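Local coordinates for ABC transporter substrate binding protein (Ribose) (Agrobacterium vitis, PDB 4WUT), which probably binds a sugar for import by an ABC transporter, and holds beta-D-fucopyranose and calcium ions in this crystal, at residues A[25-30]-A[76-81]; A[99-104]-A[122-127]; A[129-134]-A[291-296]; A[151-156]-A[184-189]; A[226-231]-A[251-256]. All blocks are in the same frame, centred on the assembly; numbering follows the deposited sequence.

Interaction 1. Residues A[25-30]-A[76-81]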
# COMPACT_ATOMS: atom_id res chain seq x y z
N GLU A 25 -19.31 10.73 14.63
CA GLU A 25 -18.54 9.66 14.00
C GLU A 25 -17.60 10.14 12.90
O GLU A 25 -18.01 10.84 11.98
CB GLU A 25 -19.48 8.61 13.39
CG GLU A 25 -18.75 7.47 12.70
CD GLU A 25 -19.67 6.42 12.11
OE1 GLU A 25 -20.90 6.51 12.29
OE2 GLU A 25 -19.14 5.51 11.43
N ILE A 26 -16.35 9.72 13.00
CA ILE A 26 -15.41 9.80 11.88
C ILE A 26 -15.25 8.38 11.31
O ILE A 26 -14.73 7.51 11.99
CB ILE A 26 -14.06 10.36 12.33
CG1 ILE A 26 -14.22 11.82 12.77
CG2 ILE A 26 -13.04 10.26 11.22
CD1 ILE A 26 -12.94 12.44 13.27
N ALA A 27 -15.72 8.15 10.09
CA ALA A 27 -15.72 6.81 9.51
C ALA A 27 -14.41 6.56 8.77
O ALA A 27 -14.12 7.22 7.78
CB ALA A 27 -16.92 6.63 8.58
N VAL A 28 -13.62 5.62 9.28
CA VAL A 28 -12.42 5.18 8.59
C VAL A 28 -12.78 3.95 7.78
O VAL A 28 -13.26 2.94 8.33
CB VAL A 28 -11.30 4.86 9.57
CG1 VAL A 28 -10.04 4.47 8.82
CG2 VAL A 28 -11.05 6.04 10.50
N ILE A 29 -12.56 4.05 6.47
CA ILE A 29 -12.93 3.00 5.54
C ILE A 29 -11.71 2.60 4.71
O ILE A 29 -11.14 3.42 3.96
CB ILE A 29 -14.10 3.45 4.62
CG1 ILE A 29 -15.34 3.75 5.46
CG2 ILE A 29 -14.39 2.38 3.54
CD1 ILE A 29 -16.47 4.43 4.69
N VAL A 30 -11.28 1.36 4.88
CA VAL A 30 -10.07 0.88 4.24
C VAL A 30 -10.36 -0.27 3.29
O VAL A 30 -11.51 -0.69 3.16
CB VAL A 30 -9.00 0.48 5.27
CG1 VAL A 30 -8.56 1.70 6.10
CG2 VAL A 30 -9.48 -0.64 6.17
N GLU A 76 -21.11 5.07 0.67
CA GLU A 76 -22.45 5.58 0.47
C GLU A 76 -23.22 5.55 1.78
O GLU A 76 -23.95 6.47 2.11
CB GLU A 76 -23.21 4.71 -0.53
CG GLU A 76 -22.77 4.87 -1.96
CD GLU A 76 -23.46 3.86 -2.86
OE1 GLU A 76 -24.14 2.93 -2.34
OE2 GLU A 76 -23.32 3.99 -4.09
N ASN A 77 -23.09 4.44 2.50
CA ASN A 77 -23.80 4.28 3.75
C ASN A 77 -23.34 5.28 4.81
O ASN A 77 -24.14 5.80 5.59
CB ASN A 77 -23.64 2.85 4.25
CG ASN A 77 -24.43 1.84 3.40
OD1 ASN A 77 -25.32 2.22 2.63
ND2 ASN A 77 -24.11 0.56 3.57
N ALA A 78 -22.04 5.55 4.83
CA ALA A 78 -21.47 6.55 5.73
C ALA A 78 -22.07 7.93 5.43
O ALA A 78 -22.43 8.68 6.33
CB ALA A 78 -19.95 6.58 5.63
N VAL A 79 -22.17 8.27 4.15
CA VAL A 79 -22.78 9.54 3.76
C VAL A 79 -24.25 9.58 4.17
O VAL A 79 -24.76 10.60 4.67
CB VAL A 79 -22.64 9.76 2.26
CG1 VAL A 79 -23.43 10.97 1.82
CG2 VAL A 79 -21.19 9.92 1.87
N ASN A 80 -24.96 8.48 3.96
CA ASN A 80 -26.38 8.46 4.26
C ASN A 80 -26.70 8.55 5.74
O ASN A 80 -27.74 9.08 6.11
CB ASN A 80 -27.03 7.22 3.63
CG ASN A 80 -27.11 7.32 2.12
OD1 ASN A 80 -27.00 8.41 1.55
ND2 ASN A 80 -27.27 6.18 1.45
N ARG A 81 -25.81 8.04 6.59
CA ARG A 81 -26.00 8.17 8.03
C ARG A 81 -25.36 9.44 8.61
O ARG A 81 -25.35 9.63 9.82
CB ARG A 81 -25.54 6.92 8.79
CG ARG A 81 -24.07 6.72 8.92
CD ARG A 81 -23.74 5.50 9.79
NE ARG A 81 -22.30 5.29 9.80
CZ ARG A 81 -21.65 4.53 8.92
NH1 ARG A 81 -22.31 3.87 7.97
NH2 ARG A 81 -20.32 4.43 9.00

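Interaction 2. Residues A[99-104]-A[122-127]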
# COMPACT_ATOMS: atom_id res chain seq x y z
N ALA A 99 -19.24 8.17 -4.96
CA ALA A 99 -19.58 8.19 -3.54
C ALA A 99 -18.89 9.32 -2.80
O ALA A 99 -19.47 9.95 -1.91
CB ALA A 99 -19.25 6.84 -2.91
N VAL A 100 -17.63 9.60 -3.18
CA VAL A 100 -16.90 10.72 -2.61
C VAL A 100 -17.51 12.06 -3.02
O VAL A 100 -17.61 12.96 -2.20
CB VAL A 100 -15.40 10.62 -2.96
CG1 VAL A 100 -14.65 11.87 -2.55
CG2 VAL A 100 -14.80 9.39 -2.33
N LYS A 101 -17.95 12.17 -4.27
CA LYS A 101 -18.72 13.34 -4.70
C LYS A 101 -19.99 13.55 -3.85
O LYS A 101 -20.32 14.68 -3.46
CB LYS A 101 -19.11 13.20 -6.17
CG LYS A 101 -19.87 14.40 -6.74
CD LYS A 101 -20.03 14.24 -8.25
CE LYS A 101 -20.66 15.46 -8.89
NZ LYS A 101 -22.14 15.43 -8.80
N LYS A 102 -20.72 12.46 -3.59
CA LYS A 102 -21.87 12.51 -2.69
C LYS A 102 -21.49 13.00 -1.28
O LYS A 102 -22.23 13.77 -0.68
CB LYS A 102 -22.56 11.15 -2.62
CG LYS A 102 -23.37 10.80 -3.85
CD LYS A 102 -24.01 9.43 -3.72
CE LYS A 102 -24.75 9.03 -4.97
NZ LYS A 102 -25.16 7.59 -4.93
N ALA A 103 -20.35 12.56 -0.75
CA ALA A 103 -19.88 13.05 0.54
C ALA A 103 -19.66 14.56 0.48
O ALA A 103 -20.10 15.31 1.35
CB ALA A 103 -18.60 12.35 0.95
N TRP A 104 -18.98 14.99 -0.56
CA TRP A 104 -18.72 16.42 -0.76
C TRP A 104 -20.02 17.25 -0.87
O TRP A 104 -20.14 18.31 -0.27
CB TRP A 104 -17.83 16.62 -1.98
CG TRP A 104 -17.49 18.04 -2.27
CD1 TRP A 104 -16.53 18.79 -1.67
CD2 TRP A 104 -18.09 18.87 -3.26
NE1 TRP A 104 -16.50 20.05 -2.22
CE2 TRP A 104 -17.46 20.13 -3.19
CE3 TRP A 104 -19.11 18.68 -4.19
CZ2 TRP A 104 -17.80 21.18 -4.03
CZ3 TRP A 104 -19.46 19.74 -5.02
CH2 TRP A 104 -18.81 20.97 -4.93
N GLU A 122 -10.79 15.66 -7.76
CA GLU A 122 -9.91 16.54 -6.99
C GLU A 122 -10.68 17.53 -6.11
O GLU A 122 -10.25 17.88 -5.00
CB GLU A 122 -8.98 17.31 -7.93
CG GLU A 122 -9.69 18.10 -9.03
CD GLU A 122 -8.71 18.78 -9.97
OE1 GLU A 122 -7.49 18.71 -9.70
OE2 GLU A 122 -9.16 19.37 -10.98
N LYS A 123 -11.84 17.94 -6.60
CA LYS A 123 -12.66 18.96 -5.94
C LYS A 123 -13.39 18.44 -4.71
O LYS A 123 -13.96 19.24 -3.96
CB LYS A 123 -13.70 19.51 -6.91
CG LYS A 123 -13.13 20.05 -8.21
CD LYS A 123 -14.12 20.95 -8.93
CE LYS A 123 -13.42 21.89 -9.91
NZ LYS A 123 -12.62 21.15 -10.94
N TYR A 124 -13.40 17.12 -4.52
CA TYR A 124 -14.31 16.50 -3.59
C TYR A 124 -13.69 16.04 -2.28
O TYR A 124 -14.40 15.59 -1.40
CB TYR A 124 -14.98 15.28 -4.27
CG TYR A 124 -15.64 15.58 -5.58
CD1 TYR A 124 -16.44 16.70 -5.75
CD2 TYR A 124 -15.46 14.73 -6.67
CE1 TYR A 124 -17.04 16.97 -6.96
CE2 TYR A 124 -16.05 14.99 -7.88
CZ TYR A 124 -16.85 16.09 -8.02
OH TYR A 124 -17.44 16.36 -9.23
N TYR A 125 -12.37 16.14 -2.15
CA TYR A 125 -11.69 15.79 -0.90
C TYR A 125 -10.63 16.82 -0.61
O TYR A 125 -10.21 17.57 -1.51
CB TYR A 125 -11.06 14.39 -0.98
CG TYR A 125 -9.98 14.23 -2.05
CD1 TYR A 125 -10.33 13.90 -3.35
CD2 TYR A 125 -8.65 14.36 -1.74
CE1 TYR A 125 -9.38 13.74 -4.33
CE2 TYR A 125 -7.67 14.20 -2.71
CZ TYR A 125 -8.04 13.87 -4.00
OH TYR A 125 -7.06 13.73 -4.96
N GLN A 126 -10.19 16.87 0.65
CA GLN A 126 -9.38 18.00 1.08
C GLN A 126 -7.91 17.70 1.37
O GLN A 126 -7.12 18.62 1.50
CB GLN A 126 -10.02 18.71 2.28
CG GLN A 126 -11.36 19.32 1.99
CD GLN A 126 -12.48 18.31 2.03
OE1 GLN A 126 -12.57 17.53 2.97
NE2 GLN A 126 -13.34 18.31 1.02
N ALA A 127 -7.55 16.43 1.50
CA ALA A 127 -6.15 16.07 1.62
C ALA A 127 -5.94 14.64 1.15
O ALA A 127 -6.86 13.84 1.14
CB ALA A 127 -5.66 16.27 3.07

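Interaction 3. Residues A[129-134]-A[291-296]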
# COMPACT_ATOMS: atom_id res chain seq x y z
N LEU A 129 -2.91 11.72 1.82
CA LEU A 129 -1.72 11.31 2.56
C LEU A 129 -1.30 9.94 2.07
O LEU A 129 -2.08 8.99 2.16
CB LEU A 129 -2.01 11.19 4.06
CG LEU A 129 -2.38 12.41 4.89
CD1 LEU A 129 -3.78 12.88 4.59
CD2 LEU A 129 -2.25 12.09 6.36
N ALA A 130 -0.10 9.82 1.55
CA ALA A 130 0.33 8.57 0.95
C ALA A 130 1.83 8.57 0.69
O ALA A 130 2.50 9.62 0.67
CB ALA A 130 -0.43 8.32 -0.37
N THR A 131 2.35 7.37 0.49
CA THR A 131 3.67 7.20 -0.11
C THR A 131 3.73 7.89 -1.48
O THR A 131 2.74 7.90 -2.21
CB THR A 131 3.98 5.71 -0.29
OG1 THR A 131 3.93 5.07 0.97
CG2 THR A 131 5.34 5.46 -0.94
N ASP A 132 4.85 8.50 -1.82
CA ASP A 132 5.10 8.85 -3.20
C ASP A 132 5.40 7.56 -3.95
O ASP A 132 6.54 7.10 -4.03
CB ASP A 132 6.28 9.82 -3.30
CG ASP A 132 6.64 10.18 -4.72
OD1 ASP A 132 6.20 9.50 -5.67
OD2 ASP A 132 7.40 11.16 -4.90
N ASN A 133 4.34 6.93 -4.45
CA ASN A 133 4.49 5.57 -4.98
C ASN A 133 5.39 5.42 -6.20
O ASN A 133 6.08 4.41 -6.35
CB ASN A 133 3.13 4.91 -5.20
CG ASN A 133 2.54 4.45 -3.91
OD1 ASN A 133 3.04 3.50 -3.30
ND2 ASN A 133 1.55 5.17 -3.42
N LYS A 134 5.38 6.40 -7.09
CA LYS A 134 6.31 6.36 -8.21
C LYS A 134 7.73 6.34 -7.69
O LYS A 134 8.53 5.51 -8.13
CB LYS A 134 6.08 7.54 -9.14
CG LYS A 134 7.10 7.66 -10.27
CD LYS A 134 6.86 8.90 -11.11
CE LYS A 134 8.03 9.16 -12.06
NZ LYS A 134 8.12 10.59 -12.43
N ILE A 291 0.31 15.26 1.32
CA ILE A 291 1.20 14.88 2.39
C ILE A 291 1.89 13.57 2.02
O ILE A 291 1.25 12.54 1.73
CB ILE A 291 0.40 14.77 3.73
CG1 ILE A 291 -0.28 16.12 4.06
CG2 ILE A 291 1.29 14.27 4.85
CD1 ILE A 291 -1.39 16.03 5.09
N ASP A 292 3.21 13.61 1.99
CA ASP A 292 4.06 12.46 1.68
C ASP A 292 4.40 11.83 3.02
O ASP A 292 5.08 12.45 3.85
CB ASP A 292 5.33 12.97 1.00
CG ASP A 292 6.35 11.88 0.70
OD1 ASP A 292 6.17 10.73 1.13
OD2 ASP A 292 7.38 12.19 0.04
N THR A 293 3.95 10.60 3.22
CA THR A 293 4.10 9.91 4.50
C THR A 293 5.40 9.11 4.59
O THR A 293 5.67 8.46 5.60
CB THR A 293 2.88 9.02 4.81
OG1 THR A 293 2.48 8.31 3.63
CG2 THR A 293 1.69 9.87 5.29
N GLY A 294 6.21 9.18 3.53
CA GLY A 294 7.60 8.75 3.58
C GLY A 294 7.82 7.28 3.29
O GLY A 294 6.90 6.50 3.29
N VAL A 295 9.08 6.91 3.08
CA VAL A 295 9.43 5.51 2.87
C VAL A 295 10.82 5.25 3.41
O VAL A 295 11.67 6.16 3.48
CB VAL A 295 9.43 5.10 1.38
CG1 VAL A 295 8.02 4.94 0.89
CG2 VAL A 295 10.22 6.10 0.54
N VAL A 296 11.04 4.00 3.79
CA VAL A 296 12.36 3.52 4.16
C VAL A 296 12.59 2.18 3.45
O VAL A 296 11.75 1.27 3.53
CB VAL A 296 12.47 3.31 5.67
CG1 VAL A 296 13.88 2.82 6.06
CG2 VAL A 296 12.12 4.59 6.41
O HOH W 1 4.27 6.26 3.31
O HOH W 2 7.10 8.58 0.10

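Interaction 4. Residues A[151-156]-A[184-189]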
# COMPACT_ATOMS: atom_id res chain seq x y z
N GLU A 151 21.14 -7.18 -17.08
CA GLU A 151 20.79 -8.19 -18.09
C GLU A 151 20.10 -9.38 -17.42
O GLU A 151 20.49 -9.80 -16.34
CB GLU A 151 22.03 -8.67 -18.85
CG GLU A 151 22.74 -7.60 -19.65
CD GLU A 151 24.14 -8.02 -20.09
OE1 GLU A 151 24.34 -9.21 -20.40
OE2 GLU A 151 25.04 -7.16 -20.12
N GLY A 152 19.07 -9.91 -18.06
CA GLY A 152 18.39 -11.07 -17.52
C GLY A 152 16.92 -10.80 -17.35
O GLY A 152 16.38 -9.78 -17.80
N LYS A 153 16.26 -11.71 -16.64
CA LYS A 153 14.82 -11.69 -16.50
C LYS A 153 14.42 -11.45 -15.04
O LYS A 153 15.00 -12.05 -14.13
CB LYS A 153 14.25 -13.03 -16.93
CG LYS A 153 14.38 -13.34 -18.41
CD LYS A 153 14.14 -14.82 -18.66
CE LYS A 153 12.71 -15.12 -18.97
NZ LYS A 153 12.43 -16.59 -18.99
N ILE A 154 13.44 -10.59 -14.82
CA ILE A 154 12.85 -10.43 -13.51
C ILE A 154 11.33 -10.50 -13.62
O ILE A 154 10.78 -10.23 -14.68
CB ILE A 154 13.25 -9.11 -12.83
CG1 ILE A 154 12.73 -7.92 -13.62
CG2 ILE A 154 14.78 -9.05 -12.60
CD1 ILE A 154 12.91 -6.59 -12.89
N ALA A 155 10.67 -10.87 -12.53
CA ALA A 155 9.21 -10.98 -12.50
C ALA A 155 8.60 -9.90 -11.64
O ALA A 155 9.15 -9.53 -10.61
CB ALA A 155 8.80 -12.34 -11.97
N VAL A 156 7.42 -9.42 -12.05
CA VAL A 156 6.67 -8.44 -11.29
C VAL A 156 5.38 -9.07 -10.79
O VAL A 156 4.49 -9.42 -11.59
CB VAL A 156 6.35 -7.20 -12.14
CG1 VAL A 156 5.41 -6.28 -11.38
CG2 VAL A 156 7.64 -6.48 -12.49
N GLN A 184 14.46 -8.05 -18.78
CA GLN A 184 13.18 -8.47 -19.34
C GLN A 184 12.20 -8.70 -18.22
O GLN A 184 12.50 -9.44 -17.30
CB GLN A 184 13.36 -9.78 -20.11
CG GLN A 184 12.07 -10.39 -20.58
CD GLN A 184 12.28 -11.67 -21.38
OE1 GLN A 184 13.36 -11.89 -21.94
NE2 GLN A 184 11.25 -12.51 -21.45
N ILE A 185 11.03 -8.07 -18.30
CA ILE A 185 10.02 -8.22 -17.27
C ILE A 185 9.04 -9.33 -17.64
O ILE A 185 8.49 -9.34 -18.74
CB ILE A 185 9.28 -6.90 -17.02
CG1 ILE A 185 10.23 -5.89 -16.36
CG2 ILE A 185 8.05 -7.12 -16.15
CD1 ILE A 185 9.71 -4.49 -16.34
N VAL A 186 8.89 -10.30 -16.74
CA VAL A 186 7.89 -11.36 -16.80
C VAL A 186 6.71 -10.91 -15.92
O VAL A 186 6.90 -10.43 -14.80
CB VAL A 186 8.47 -12.67 -16.23
CG1 VAL A 186 7.46 -13.79 -16.31
CG2 VAL A 186 9.77 -13.03 -16.96
N GLY A 187 5.49 -11.07 -16.41
CA GLY A 187 4.35 -10.49 -15.74
C GLY A 187 3.98 -9.16 -16.37
O GLY A 187 4.31 -8.91 -17.54
N PRO A 188 3.29 -8.30 -15.62
CA PRO A 188 2.88 -8.46 -14.22
C PRO A 188 1.81 -9.50 -13.99
O PRO A 188 0.98 -9.81 -14.88
CB PRO A 188 2.35 -7.08 -13.85
CG PRO A 188 1.83 -6.54 -15.17
CD PRO A 188 2.83 -7.02 -16.18
N TYR A 189 1.85 -10.06 -12.79
CA TYR A 189 0.81 -10.94 -12.31
C TYR A 189 0.04 -10.18 -11.24
O TYR A 189 0.56 -9.22 -10.65
CB TYR A 189 1.42 -12.25 -11.80
CG TYR A 189 2.12 -12.98 -12.92
CD1 TYR A 189 1.40 -13.71 -13.85
CD2 TYR A 189 3.49 -12.87 -13.10
CE1 TYR A 189 2.04 -14.35 -14.91
CE2 TYR A 189 4.11 -13.49 -14.16
CZ TYR A 189 3.40 -14.22 -15.05
OH TYR A 189 4.04 -14.83 -16.09

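Interaction 5. Residues A[226-231]-A[251-256]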
# COMPACT_ATOMS: atom_id res chain seq x y z
N MSE A 226 5.00 -14.41 -2.02
CA MSE A 226 6.22 -14.52 -2.82
C MSE A 226 7.34 -15.15 -2.00
O MSE A 226 7.97 -16.11 -2.44
CB MSE A 226 6.63 -13.13 -3.29
CG MSE A 226 7.89 -13.12 -4.12
SE MSE A 226 8.41 -11.29 -4.52
CE MSE A 226 9.02 -10.75 -2.76
N GLY A 227 7.58 -14.62 -0.81
CA GLY A 227 8.67 -15.14 -0.01
C GLY A 227 8.44 -16.59 0.34
O GLY A 227 9.35 -17.42 0.27
N ARG A 228 7.20 -16.92 0.68
CA ARG A 228 6.89 -18.29 1.06
C ARG A 228 7.09 -19.24 -0.12
O ARG A 228 7.59 -20.35 0.05
CB ARG A 228 5.46 -18.39 1.60
CG ARG A 228 5.27 -17.69 2.90
CD ARG A 228 3.89 -17.90 3.48
NE ARG A 228 3.77 -17.17 4.74
CZ ARG A 228 2.65 -17.08 5.44
NH1 ARG A 228 1.55 -17.70 5.03
NH2 ARG A 228 2.63 -16.37 6.57
N ALA A 229 6.70 -18.80 -1.31
CA ALA A 229 6.91 -19.59 -2.53
C ALA A 229 8.38 -19.84 -2.81
O ALA A 229 8.77 -20.95 -3.18
CB ALA A 229 6.26 -18.91 -3.74
N ILE A 230 9.20 -18.79 -2.68
CA ILE A 230 10.63 -18.93 -2.91
C ILE A 230 11.25 -19.95 -1.95
O ILE A 230 12.03 -20.82 -2.34
CB ILE A 230 11.30 -17.56 -2.72
CG1 ILE A 230 10.89 -16.60 -3.85
CG2 ILE A 230 12.80 -17.70 -2.68
CD1 ILE A 230 11.25 -15.18 -3.58
N LYS A 231 10.87 -19.86 -0.69
CA LYS A 231 11.39 -20.76 0.32
C LYS A 231 10.97 -22.18 0.00
O LYS A 231 11.78 -23.10 0.03
CB LYS A 231 10.87 -20.36 1.69
CG LYS A 231 11.59 -19.18 2.29
CD LYS A 231 11.19 -18.98 3.74
CE LYS A 231 11.48 -20.20 4.57
NZ LYS A 231 12.88 -20.69 4.38
N GLN A 251 9.78 -8.82 7.87
CA GLN A 251 10.99 -8.59 8.66
C GLN A 251 11.81 -9.87 8.72
O GLN A 251 13.04 -9.84 8.56
CB GLN A 251 10.64 -8.13 10.07
CG GLN A 251 10.14 -6.72 10.15
CD GLN A 251 9.63 -6.36 11.53
OE1 GLN A 251 10.35 -6.49 12.53
NE2 GLN A 251 8.37 -5.91 11.60
N GLU A 252 11.13 -10.99 8.94
CA GLU A 252 11.84 -12.27 9.04
C GLU A 252 12.49 -12.70 7.73
O GLU A 252 13.62 -13.25 7.76
CB GLU A 252 10.91 -13.37 9.57
CG GLU A 252 10.58 -13.21 11.04
CD GLU A 252 11.84 -13.01 11.89
OE1 GLU A 252 12.54 -14.00 12.17
OE2 GLU A 252 12.13 -11.84 12.27
N PHE A 253 11.81 -12.41 6.61
CA PHE A 253 12.34 -12.72 5.29
C PHE A 253 13.58 -11.88 4.93
O PHE A 253 14.46 -12.37 4.22
CB PHE A 253 11.29 -12.52 4.21
CG PHE A 253 10.30 -13.64 4.10
CD1 PHE A 253 10.68 -14.95 4.29
CD2 PHE A 253 8.99 -13.37 3.78
CE1 PHE A 253 9.76 -15.98 4.16
CE2 PHE A 253 8.07 -14.41 3.65
CZ PHE A 253 8.46 -15.70 3.84
N VAL A 254 13.64 -10.62 5.38
CA VAL A 254 14.84 -9.83 5.22
C VAL A 254 15.97 -10.43 6.08
O VAL A 254 17.08 -10.68 5.62
CB VAL A 254 14.63 -8.35 5.62
CG1 VAL A 254 15.95 -7.62 5.67
CG2 VAL A 254 13.70 -7.70 4.62
N LYS A 255 15.66 -10.69 7.34
CA LYS A 255 16.66 -11.22 8.26
C LYS A 255 17.22 -12.57 7.82
O LYS A 255 18.40 -12.86 8.04
CB LYS A 255 16.06 -11.34 9.65
CG LYS A 255 15.88 -10.01 10.36
CD LYS A 255 15.30 -10.22 11.76
CE LYS A 255 14.96 -8.91 12.44
NZ LYS A 255 16.16 -8.02 12.59
N ASP A 256 16.39 -13.42 7.21
CA ASP A 256 16.85 -14.75 6.84
C ASP A 256 17.38 -14.84 5.41
O ASP A 256 17.80 -15.91 4.95
CB ASP A 256 15.81 -15.84 7.15
CG ASP A 256 14.65 -15.88 6.18
OD1 ASP A 256 14.70 -15.25 5.10
OD2 ASP A 256 13.66 -16.59 6.50

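Interaction 1. Residues A[25-30]-A[76-81]
Glu25 and Arg81 join strand 25-29 to the last turn of helix 68-80 in a Rossmann-like alpha/beta lobe of the solute-binding fold. The helix connects strand 56-60 to strand 85-88. In the sheet these two strands flank strand 25-29, so the connection passes over that strand. At its end, Arg81 grips Glu25 side-on with two nitrogens. NE gives its hydrogen to Glu25 OE1 at 3.1 Å, and the bond is nearly straight at 168°. NH2 of Arg81 bonds to Glu25 OE2 at 2.9 Å. Each carboxylate oxygen is met on its syn side, though somewhat out of the carboxylate plane. Both oxygens lie close to the guanidinium plane, but the carboxylate is tilted 21° from that plane. The pairing helps to fix the rotation of the guanidinium and probably offsets both charges. Glu25 OE2 has a second partner in the hydroxyl of Thr58 on strand 56-60. The carboxylate is therefore tied to the neighbouring strand as well. Arg81 is the first residue past the helix. Its CG stands between the backbone N and the carbonyl carbon (chi1 75°), and the chain then runs extended to NE. This turns the guanidinium back over its own helix, where Ala78 CA lies 3.6 Å above the plane. Behind the salt bridge the contact is apolar: two alanine methyls and the end of Ile29. Ala78 CB faces the strand and touches two side chains there. It lies 4.2 Å from Ala27 CB, and the end of Ile29 reaches it too, with CD1 also 4.2 Å from Ala78 CB.

Interaction 2. Residues A[99-104]-A[122-127]
Tyr124 packs on Lys101 and Trp104 of helix 97-105, a flanking helix of the Rossmann-like lobe. The tyrosine belongs to the loop that leads from strand 110-113 to strand 127-130. Its ring lies alongside the lysine chain, and the two side chains point the same way. Lys101 CG sits over the ring face in a CH-pi contact, 3.9 Å from the ring centroid. Further out, Lys101 CE comes to 3.4 Å from Tyr124 OH. The lysine chain bends at its last torsion (chi4 -83°), and its NZ forms a salt bridge with Glu105 of the same helix. Trp104 meets both Tyr124 and the backbone of Lys123. Its six-membered ring and the Tyr124 ring are inclined at 56°, neither stacked nor edge-to-face. The nearest carbons of this pair are Trp104 CE3 and Tyr124 CD1, 3.7 Å apart. Deeper in, Val100 CG1 packs on Tyr124 CB at 3.8 Å and extends the apolar contact towards the sheet. Lys123 O lies over one face of the indole, 3.2 Å from Trp104 NE1, at an angle too poor for a hydrogen bond.

Interaction 3. Residues A[129-134]-A[291-296]
The hinge between the two lobes of this solute-binding protein includes segments 129-134 and 291-296, which cross it side by side. They start as parallel strands. Ala130 N bonds to Ile291 O at 3.0 Å, and Thr293 N bonds to Ala130 O at 3.1 Å. Leu129 and Ile291 lie side by side on one face of the sheet, with Leu129 CG 3.8 Å from Ile291 CD1. Beyond Ala130 the chains separate, and two waters bridge them. One water donates to Thr131 OG1 and to Gly294 O, and is also bonded to Thr293 OG1 at 2.7 Å. The other accepts from Asp132 N and donates to Asp292 OD1 at 2.6 Å. Asp292 OD1 also takes Gly294 N, at 2.9 Å, and so closes an Asx turn. Where the chains meet again, Thr131 CG2 and Val295 CG1 are pressed to 3.3 Å, tighter than usual. Thr131 OG1 bonds to Gln265, a residue of the fucose pocket, so Thr131 probably helps to position it from the second shell. Beyond the bonds of Ala130, no direct hydrogen bond joins the two segments; the polar links run through water. The water bridges are consistent with a joint that could adjust as the lobes move.

Interaction 4. Residues A[151-156]-A[184-189]
Gln184 and Ile154 begin a ladder of five backbone hydrogen bonds between two parallel strands. Gln184 N gives its hydrogen to Gly152 O at 2.8 Å. Gln184 O, of the backbone, accepts from Ile154 N at 2.9 Å. Ile154 O takes Val186 N at 2.8 Å, with the donor in the carbonyl plane. Val186 O in turn accepts from Val156 N at 3.0 Å. The next donor in the regular alternation would be the N of residue 188, but that residue is a proline and has no N-H. The strand bulges there, with a cis peptide between Gly187 and Pro188. Tyr189 N takes over and bonds to Val156 O at 3.0 Å, so this carbonyl is still satisfied. Pro188 CA also approaches the same oxygen in a CA-H...O contact. The two strands and helix 164-180 form a beta-alpha-beta unit. Strand 184-190 is the edge strand at this end of the sheet within the chain. Calcium-binding Lys178 and Ser181 lie at the end of the helix and just past it. On the helix side, Val156 CG2 meets Ile185 CG2 at 3.7 Å, and Phe173 packs on Ile154 and Val156. On the other face, Lys153 and Gln184 run side by side. The lysine chain turns at chi3 (92°), bringing CE to 3.9 Å from Gln184 NE2. Its ammonium is satisfied by Asn209 through a hydrogen bond and by Asp211 through a salt bridge. Lys153 CE also lies 4.1 Å from Val186 CG2.

Interaction 5. Residues A[226-231]-A[251-256]
Asp256 N, in a residue that faces Lys231, bonds to Glu252 O at 2.8 Å and holds the last turn of helix 248-255. No hydrogen bond crosses between segments 226-231 and 251-256. The contact is built round the ring of Phe253, which reaches from helix 248-255 to helix 220-232. Gly227 presents bare backbone there. Its CA lies over the ring face in a CH-pi contact, 4.1 Å from the ring centroid. With no side chain in the way, the ring settles against the main chain, and CZ of Phe253 comes to 3.6 Å from Gly227 C. Two long side chains frame the ring at its rim. Arg228 CG lies in the ring plane, 3.9 Å from Phe253 CZ. The arginine then extends past the ring, and its NH2 makes a salt bridge with Asp249 near the start of helix 248-255. Lys231 CD also lies at the edge, close to Phe253 CE1 at 3.3 Å. The lysine chain is bent at chi3 (58°) and again at chi4, and NZ stays 4.7 Å from Asp256 OD2, so the opposite charges may attract but do not pair. Asp256 OD1 is hydrogen-bonded to Thr258 OG1. The segment axes cross at 41° and approach to 11.1 Å. Such helix pairs are expected in a Rossmann-like alpha/beta lobe, where successive parallel strands, here 214-217, 240-244 and 261-265, are joined by helices on one side of the sheet.

From the N terminus, interaction 1 closes the first loop and ties strand 25-29 to helix 68-80. Interaction 2 follows in series and ties helix 97-105 to the loop before strand 127-130. These two touch: Val79 of helix 68-80 packs on Ala103 of helix 97-105. Interaction 3 opens next and closes the long loop from 129-134 to 291-296 at the hinge. Interactions 4 and 5 are both nested inside that loop, one after the other. Interaction 4 pairs strands at one margin of the sheet, and interaction 5 joins two helices. Both lie on the opposite side of the chain's centre from interactions 1 and 2. No contacts cross along the chain.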